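Local coordinates for TPR repeat-containing protein YrrB (Bacillus subtilis, PDB 2Q7F) that is a monomeric TPR protein that could mediate complex formation among RNA sulfuration components, RNA processing components and aminoacyl-tRNA synthetases, at residues A[113-118]-A[129-134]; A[177-182]-A[201-206]; A[194-199]-A[216-221]. One frame throughout, in Å; residues are numbered along the deposited sequence.

Contact 1. Residues A[113-118]-A[129-134]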
# COMPACT_ATOMS: atom_id res chain seq x y z
N MET A 113 -9.84 -1.11 -9.20
CA MET A 113 -10.27 0.25 -8.87
C MET A 113 -9.12 1.25 -8.84
O MET A 113 -9.24 2.37 -9.36
CB MET A 113 -11.02 0.31 -7.52
CG MET A 113 -12.46 -0.25 -7.52
SD MET A 113 -13.64 0.44 -8.72
CE MET A 113 -13.56 -0.80 -10.02
N PHE A 114 -8.00 0.84 -8.22
CA PHE A 114 -6.84 1.72 -8.12
C PHE A 114 -6.21 2.02 -9.46
O PHE A 114 -5.80 3.14 -9.72
CB PHE A 114 -5.79 1.18 -7.14
CG PHE A 114 -6.20 1.29 -5.71
CD1 PHE A 114 -6.87 2.42 -5.24
CD2 PHE A 114 -5.91 0.26 -4.82
CE1 PHE A 114 -7.27 2.52 -3.89
CE2 PHE A 114 -6.30 0.36 -3.48
CZ PHE A 114 -6.97 1.50 -3.02
N GLU A 115 -6.13 1.01 -10.32
CA GLU A 115 -5.58 1.21 -11.64
C GLU A 115 -6.50 2.10 -12.49
O GLU A 115 -6.02 2.88 -13.31
CB GLU A 115 -5.26 -0.13 -12.31
CG GLU A 115 -3.98 -0.08 -13.15
CD GLU A 115 -3.21 -1.40 -13.17
OE1 GLU A 115 -2.79 -1.88 -12.10
OE2 GLU A 115 -3.00 -1.95 -14.27
N LYS A 116 -7.81 2.00 -12.27
CA LYS A 116 -8.76 2.89 -12.94
C LYS A 116 -8.62 4.33 -12.45
O LYS A 116 -8.75 5.28 -13.23
CB LYS A 116 -10.20 2.41 -12.78
CG LYS A 116 -10.56 1.17 -13.60
CD LYS A 116 -12.06 0.96 -13.59
CE LYS A 116 -12.46 -0.45 -13.94
NZ LYS A 116 -12.00 -0.85 -15.29
N ALA A 117 -8.35 4.48 -11.15
CA ALA A 117 -8.12 5.81 -10.58
C ALA A 117 -6.91 6.43 -11.28
O ALA A 117 -7.01 7.53 -11.86
CB ALA A 117 -7.90 5.72 -9.08
N LEU A 118 -5.80 5.70 -11.25
CA LEU A 118 -4.59 6.08 -11.94
C LEU A 118 -4.84 6.35 -13.43
O LEU A 118 -4.35 7.34 -13.97
CB LEU A 118 -3.52 5.01 -11.74
CG LEU A 118 -2.20 5.03 -12.51
CD1 LEU A 118 -1.45 6.36 -12.39
CD2 LEU A 118 -1.32 3.90 -12.04
N TYR A 129 1.03 3.91 -3.52
CA TYR A 129 1.23 3.04 -2.37
C TYR A 129 0.16 1.95 -2.30
O TYR A 129 0.49 0.76 -2.24
CB TYR A 129 1.25 3.84 -1.06
CG TYR A 129 1.33 2.95 0.17
CD1 TYR A 129 2.53 2.34 0.53
CD2 TYR A 129 0.19 2.71 0.95
CE1 TYR A 129 2.60 1.52 1.64
CE2 TYR A 129 0.26 1.90 2.07
CZ TYR A 129 1.47 1.30 2.41
OH TYR A 129 1.55 0.48 3.52
N MET A 130 -1.10 2.35 -2.30
CA MET A 130 -2.20 1.40 -2.19
C MET A 130 -2.15 0.41 -3.35
O MET A 130 -2.36 -0.80 -3.15
CB MET A 130 -3.55 2.13 -2.15
CG MET A 130 -3.76 3.01 -0.92
SD MET A 130 -3.65 2.14 0.66
CE MET A 130 -5.16 1.16 0.61
N LEU A 131 -1.85 0.91 -4.54
CA LEU A 131 -1.73 0.06 -5.71
C LEU A 131 -0.53 -0.87 -5.57
O LEU A 131 -0.67 -2.08 -5.71
CB LEU A 131 -1.66 0.88 -7.01
CG LEU A 131 -1.53 0.12 -8.33
CD1 LEU A 131 -2.61 -0.97 -8.51
CD2 LEU A 131 -1.55 1.12 -9.49
N GLY A 132 0.64 -0.31 -5.27
CA GLY A 132 1.83 -1.11 -5.03
C GLY A 132 1.53 -2.24 -4.06
O GLY A 132 1.73 -3.42 -4.38
N THR A 133 1.02 -1.90 -2.88
CA THR A 133 0.81 -2.89 -1.83
C THR A 133 -0.21 -3.96 -2.22
O THR A 133 -0.02 -5.15 -1.93
CB THR A 133 0.43 -2.22 -0.51
OG1 THR A 133 1.29 -1.10 -0.29
CG2 THR A 133 0.61 -3.21 0.65
N VAL A 134 -1.28 -3.54 -2.87
CA VAL A 134 -2.30 -4.48 -3.33
C VAL A 134 -1.71 -5.41 -4.39
O VAL A 134 -1.99 -6.61 -4.40
CB VAL A 134 -3.58 -3.72 -3.79
CG1 VAL A 134 -4.38 -4.53 -4.80
CG2 VAL A 134 -4.44 -3.36 -2.57
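F114 and M130 make the main fit between helix segments 113-118 and 129-134: the phenylalanine ring lies against the start of the methionine side chain, and M130 CB sits over one ring face, 3.8 Å from the F114 ring centroid and 25° off the normal. This CH-pi contact is displaced toward the ring rim, with M130 CB 3.5 Å from F114 CE2. With CG anti to the carbonyl carbon (chi1 -72°), F114 extends its ring across to the other helix. V134 meets the ring at its edge, near its plane, through CG2, 4.3 Å from F114 CE2.

The complementary bump is L131. Its branched end fills a shallow hollow floored by F114 CB, which is 4.1 Å from L131 CD1. The carboxylate of E115 flanks this end, with OE1 3.7 Å from L131 CD1, and L118 closes the hollow, its CD2 3.8 Å from L131 CD2. Y147 touches both L118 and L131, while V102 and L127 also pack on F114. Cutting F114 back to an alanine would probably leave M130 CB without the ring face it packs on and V134 CG2 without the ring edge beside it, opening a gap between the two helices.

The axes of the two segments come within 9.7 Å of each other at 144°, joining TPR 3 to TPR 4. No hydrogen bond or salt bridge spans the segments, so cohesion here rests on apolar fit and one CH-pi contact; across these two segments the E115 carboxylate lies beside the methyl groups of L131 and adds no polar bond.

Contact 2. Residues A[177-182]-A[201-206]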
# COMPACT_ATOMS: atom_id res chain seq x y z
N GLU A 177 20.02 -3.07 -4.08
CA GLU A 177 19.09 -1.95 -3.96
C GLU A 177 18.01 -2.21 -2.90
O GLU A 177 17.44 -1.27 -2.33
CB GLU A 177 18.47 -1.61 -5.32
CG GLU A 177 18.25 -2.82 -6.23
CD GLU A 177 19.53 -3.29 -6.93
OE1 GLU A 177 20.08 -2.52 -7.74
OE2 GLU A 177 19.97 -4.42 -6.66
N ALA A 178 17.74 -3.49 -2.63
CA ALA A 178 16.84 -3.88 -1.55
C ALA A 178 17.46 -3.47 -0.22
O ALA A 178 16.82 -2.82 0.60
CB ALA A 178 16.56 -5.37 -1.57
N LEU A 179 18.73 -3.84 -0.04
CA LEU A 179 19.51 -3.48 1.14
C LEU A 179 19.65 -1.97 1.29
O LEU A 179 19.58 -1.44 2.40
CB LEU A 179 20.89 -4.14 1.10
CG LEU A 179 20.88 -5.67 1.16
CD1 LEU A 179 22.17 -6.19 0.59
CD2 LEU A 179 20.64 -6.20 2.58
N SER A 180 19.83 -1.28 0.16
CA SER A 180 19.79 0.18 0.12
C SER A 180 18.54 0.69 0.82
O SER A 180 18.62 1.55 1.70
CB SER A 180 19.81 0.70 -1.32
OG SER A 180 21.00 0.30 -1.98
N GLN A 181 17.39 0.14 0.43
CA GLN A 181 16.11 0.55 1.00
C GLN A 181 15.93 0.08 2.45
O GLN A 181 15.57 0.89 3.31
CB GLN A 181 14.93 0.13 0.12
CG GLN A 181 14.94 0.72 -1.29
CD GLN A 181 14.84 2.24 -1.31
OE1 GLN A 181 14.48 2.87 -0.32
NE2 GLN A 181 15.16 2.84 -2.46
N PHE A 182 16.20 -1.19 2.73
CA PHE A 182 16.12 -1.71 4.10
C PHE A 182 16.93 -0.86 5.09
O PHE A 182 16.49 -0.63 6.22
CB PHE A 182 16.56 -3.18 4.20
CG PHE A 182 15.65 -4.16 3.50
CD1 PHE A 182 14.26 -4.01 3.54
CD2 PHE A 182 16.18 -5.25 2.82
CE1 PHE A 182 13.43 -4.92 2.90
CE2 PHE A 182 15.35 -6.17 2.18
CZ PHE A 182 13.97 -6.00 2.22
N VAL A 201 17.58 -11.86 5.39
CA VAL A 201 17.21 -12.84 4.38
C VAL A 201 17.81 -12.51 3.02
O VAL A 201 18.14 -13.40 2.23
CB VAL A 201 15.67 -12.99 4.28
CG1 VAL A 201 15.29 -13.96 3.15
CG2 VAL A 201 15.10 -13.49 5.60
N THR A 202 17.96 -11.21 2.74
CA THR A 202 18.55 -10.76 1.48
C THR A 202 19.99 -11.22 1.37
O THR A 202 20.39 -11.81 0.36
CB THR A 202 18.45 -9.22 1.31
OG1 THR A 202 17.08 -8.84 1.16
CG2 THR A 202 19.23 -8.75 0.09
N TYR A 203 20.77 -10.98 2.43
CA TYR A 203 22.18 -11.37 2.49
C TYR A 203 22.38 -12.88 2.27
O TYR A 203 23.38 -13.28 1.67
CB TYR A 203 22.82 -10.94 3.81
CG TYR A 203 23.30 -9.50 3.85
CD1 TYR A 203 24.23 -9.02 2.92
CD2 TYR A 203 22.86 -8.64 4.86
CE1 TYR A 203 24.68 -7.70 2.98
CE2 TYR A 203 23.31 -7.32 4.92
CZ TYR A 203 24.22 -6.86 3.98
OH TYR A 203 24.65 -5.55 4.06
N ALA A 204 21.44 -13.69 2.75
CA ALA A 204 21.46 -15.13 2.51
C ALA A 204 21.47 -15.49 1.01
O ALA A 204 22.21 -16.38 0.58
CB ALA A 204 20.29 -15.80 3.21
N TYR A 205 20.66 -14.78 0.23
CA TYR A 205 20.60 -14.94 -1.21
C TYR A 205 21.81 -14.34 -1.91
O TYR A 205 22.08 -14.63 -3.08
CB TYR A 205 19.30 -14.33 -1.76
CG TYR A 205 18.08 -15.22 -1.59
CD1 TYR A 205 17.49 -15.41 -0.34
CD2 TYR A 205 17.52 -15.87 -2.69
CE1 TYR A 205 16.37 -16.22 -0.19
CE2 TYR A 205 16.40 -16.69 -2.55
CZ TYR A 205 15.83 -16.86 -1.29
OH TYR A 205 14.73 -17.66 -1.15
N LYS A 206 22.54 -13.48 -1.18
CA LYS A 206 23.82 -12.93 -1.65
C LYS A 206 24.99 -13.87 -1.32
O LYS A 206 26.14 -13.59 -1.68
CB LYS A 206 24.07 -11.56 -1.02
CG LYS A 206 23.32 -10.42 -1.68
CD LYS A 206 23.61 -9.09 -0.98
CE LYS A 206 25.07 -8.66 -1.11
NZ LYS A 206 25.44 -8.26 -2.49
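T202, the first residue of 201-206 to touch 177-182, turns its two branches to different partners. CG2 packs on L179, 3.7 Å from L179 CG, as the two side chains slide past each other in opposite directions. OG1, anti to the carbonyl carbon (chi1 -67°), comes up to the F182 ring at its edge and in its plane, 3.3 Å from F182 CE2; A178 CB is a looser neighbour, 4.4 Å from T202 OG1. The hydroxyl is hydrogen-bonded to N198 O within its own helix, so its polar need is met while it faces the aromatic rim.

Y203 follows with its ring laid against L179. L179 CD2 stands over one face, 3.9 Å from the Y203 ring centroid and 19° off the normal, a CH-pi contact offset toward the rim. K211, A212 and M215 of the next helix also touch Y203.

Last in the segment, K206 brings its aliphatic chain to the other methyl of L179: K206 CD is 3.6 Å from L179 CD1. The chain is bent at its last two torsions, and NZ forms a salt bridge with D176. L179 is thus held among T202, Y203 and K206.

The segments run nearly antiparallel, at 161°, and join 177-182, in TPR 5, to 201-206, in TPR 6, the inter-repeat packing by which tetratricopeptide repeats stack into a superhelix.

Contact 3. Residues A[194-199]-A[216-221]; sequences DAFYNA and LDKAID
F196, the first residue of 194-199 to make close contact with 216-221, reaches K218 and A219. Its ring carries the aliphatic part of K218 over one face: K218 CG stands above the ring centre, 3.8 Å from the F196 centroid and 13° off the normal, and K218 CD continues over the rim, 3.6 Å from F196 CZ. Bends at chi2 and chi3 carry the lysine chain slantwise over the ring, and NZ continues past it. Nearer the backbone, F196 CB meets A219 CB at 3.9 Å.

Y197 comes next, and A219 CB lies 3.9 Å from its backbone N. The tyrosine CG is anti to the backbone N (chi1 160°), which sets the ring beside L216; the two side chains point the same way, with Y197 CD1 3.9 Å from L216 CD1. H226 also meets the tyrosine ring.

The small A219 side chain fits a close approach of the two segments, whose axes come within 7.6 Å in a nearly antiparallel hairpin, both within TPR 6. No hydrogen bond crosses between the segments: the contact is hydrophobic, with K218 offering methylene groups to the face of the F196 ring in a CH-pi contact while its charged end stays apart from the ring.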
# COMPACT_ATOMS: atom_id res chain seq x y z
N ASP A 194 11.36 -6.05 11.48
CA ASP A 194 11.06 -6.67 10.19
C ASP A 194 12.07 -6.35 9.10
O ASP A 194 12.49 -7.25 8.35
CB ASP A 194 9.67 -6.26 9.71
CG ASP A 194 8.57 -6.99 10.43
OD1 ASP A 194 8.89 -7.81 11.32
OD2 ASP A 194 7.38 -6.74 10.13
N ALA A 195 12.46 -5.08 9.02
CA ALA A 195 13.44 -4.61 8.05
C ALA A 195 14.75 -5.37 8.23
O ALA A 195 15.26 -5.95 7.27
CB ALA A 195 13.67 -3.11 8.17
N PHE A 196 15.26 -5.37 9.46
CA PHE A 196 16.48 -6.11 9.80
C PHE A 196 16.38 -7.59 9.39
O PHE A 196 17.33 -8.14 8.84
CB PHE A 196 16.82 -5.97 11.29
CG PHE A 196 17.62 -4.74 11.62
CD1 PHE A 196 17.08 -3.73 12.41
CD2 PHE A 196 18.93 -4.59 11.14
CE1 PHE A 196 17.83 -2.59 12.72
CE2 PHE A 196 19.67 -3.46 11.44
CZ PHE A 196 19.12 -2.46 12.23
N TYR A 197 15.23 -8.21 9.65
CA TYR A 197 15.01 -9.61 9.30
C TYR A 197 15.07 -9.81 7.79
O TYR A 197 15.73 -10.73 7.30
CB TYR A 197 13.67 -10.12 9.84
CG TYR A 197 13.16 -11.35 9.12
CD1 TYR A 197 13.74 -12.61 9.36
CD2 TYR A 197 12.11 -11.26 8.21
CE1 TYR A 197 13.28 -13.75 8.70
CE2 TYR A 197 11.65 -12.39 7.55
CZ TYR A 197 12.23 -13.62 7.79
OH TYR A 197 11.76 -14.73 7.13
N ASN A 198 14.37 -8.95 7.06
CA ASN A 198 14.33 -9.03 5.60
C ASN A 198 15.67 -8.68 4.96
O ASN A 198 15.99 -9.18 3.88
CB ASN A 198 13.19 -8.17 5.05
CG ASN A 198 11.82 -8.80 5.27
OD1 ASN A 198 11.41 -9.69 4.53
ND2 ASN A 198 11.12 -8.34 6.30
N ALA A 199 16.44 -7.83 5.64
CA ALA A 199 17.83 -7.57 5.26
C ALA A 199 18.63 -8.85 5.46
O ALA A 199 19.40 -9.26 4.59
CB ALA A 199 18.41 -6.44 6.10
N LEU A 216 20.30 -10.25 11.31
CA LEU A 216 19.33 -11.16 11.94
C LEU A 216 19.36 -11.01 13.46
O LEU A 216 18.30 -11.00 14.11
CB LEU A 216 19.66 -12.60 11.54
CG LEU A 216 18.58 -13.62 11.18
CD1 LEU A 216 17.50 -13.03 10.28
CD2 LEU A 216 19.25 -14.80 10.49
N ASP A 217 20.57 -10.89 14.02
CA ASP A 217 20.76 -10.64 15.44
C ASP A 217 19.94 -9.44 15.89
O ASP A 217 19.11 -9.55 16.79
CB ASP A 217 22.24 -10.37 15.75
CG ASP A 217 23.10 -11.62 15.67
OD1 ASP A 217 22.57 -12.72 15.91
OD2 ASP A 217 24.31 -11.48 15.38
N LYS A 218 20.16 -8.32 15.21
CA LYS A 218 19.54 -7.05 15.57
C LYS A 218 18.02 -7.09 15.51
O LYS A 218 17.35 -6.30 16.17
CB LYS A 218 20.11 -5.91 14.71
CG LYS A 218 19.88 -4.52 15.29
CD LYS A 218 21.04 -3.57 15.01
CE LYS A 218 22.07 -3.59 16.12
NZ LYS A 218 22.89 -2.35 16.11
N ALA A 219 17.47 -8.03 14.74
CA ALA A 219 16.03 -8.24 14.67
C ALA A 219 15.50 -8.91 15.94
O ALA A 219 14.46 -8.52 16.47
CB ALA A 219 15.65 -9.05 13.44
N ILE A 220 16.21 -9.93 16.41
CA ILE A 220 15.85 -10.61 17.66
C ILE A 220 16.14 -9.68 18.84
O ILE A 220 15.35 -9.60 19.79
CB ILE A 220 16.61 -11.95 17.82
CG1 ILE A 220 16.54 -12.76 16.53
CG2 ILE A 220 16.03 -12.75 18.99
CD1 ILE A 220 17.38 -14.02 16.52
N ASP A 221 17.27 -8.98 18.75
CA ASP A 221 17.64 -7.90 19.66
C ASP A 221 16.47 -6.95 19.93
O ASP A 221 16.19 -6.62 21.08
CB ASP A 221 18.83 -7.14 19.05
CG ASP A 221 19.44 -6.11 19.99
OD1 ASP A 221 18.76 -5.12 20.34
OD2 ASP A 221 20.62 -6.28 20.35

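In the fold
From the N terminus, contact 1 closes a connection of ten residues, six of them helical, between 113-118 and 129-134, tying TPR 3 to TPR 4 near the middle of the chain. The chain runs through helices 141-154 and 159-172 before contact 2 opens, so contact 1 stands in series with the other two, its centre 26 Å from that of contact 2 and 29 Å from that of contact 3. Contacts 2 and 3 cross: 194-199 falls between the segments of contact 2, and 216-221 follows both. They share helix 193-205, clasped by helix 176-188 and helix 211-222, with 177-182 in TPR 5 and 194-199 and 216-221 in TPR 6, and touch where F182 packs on N198 and A199.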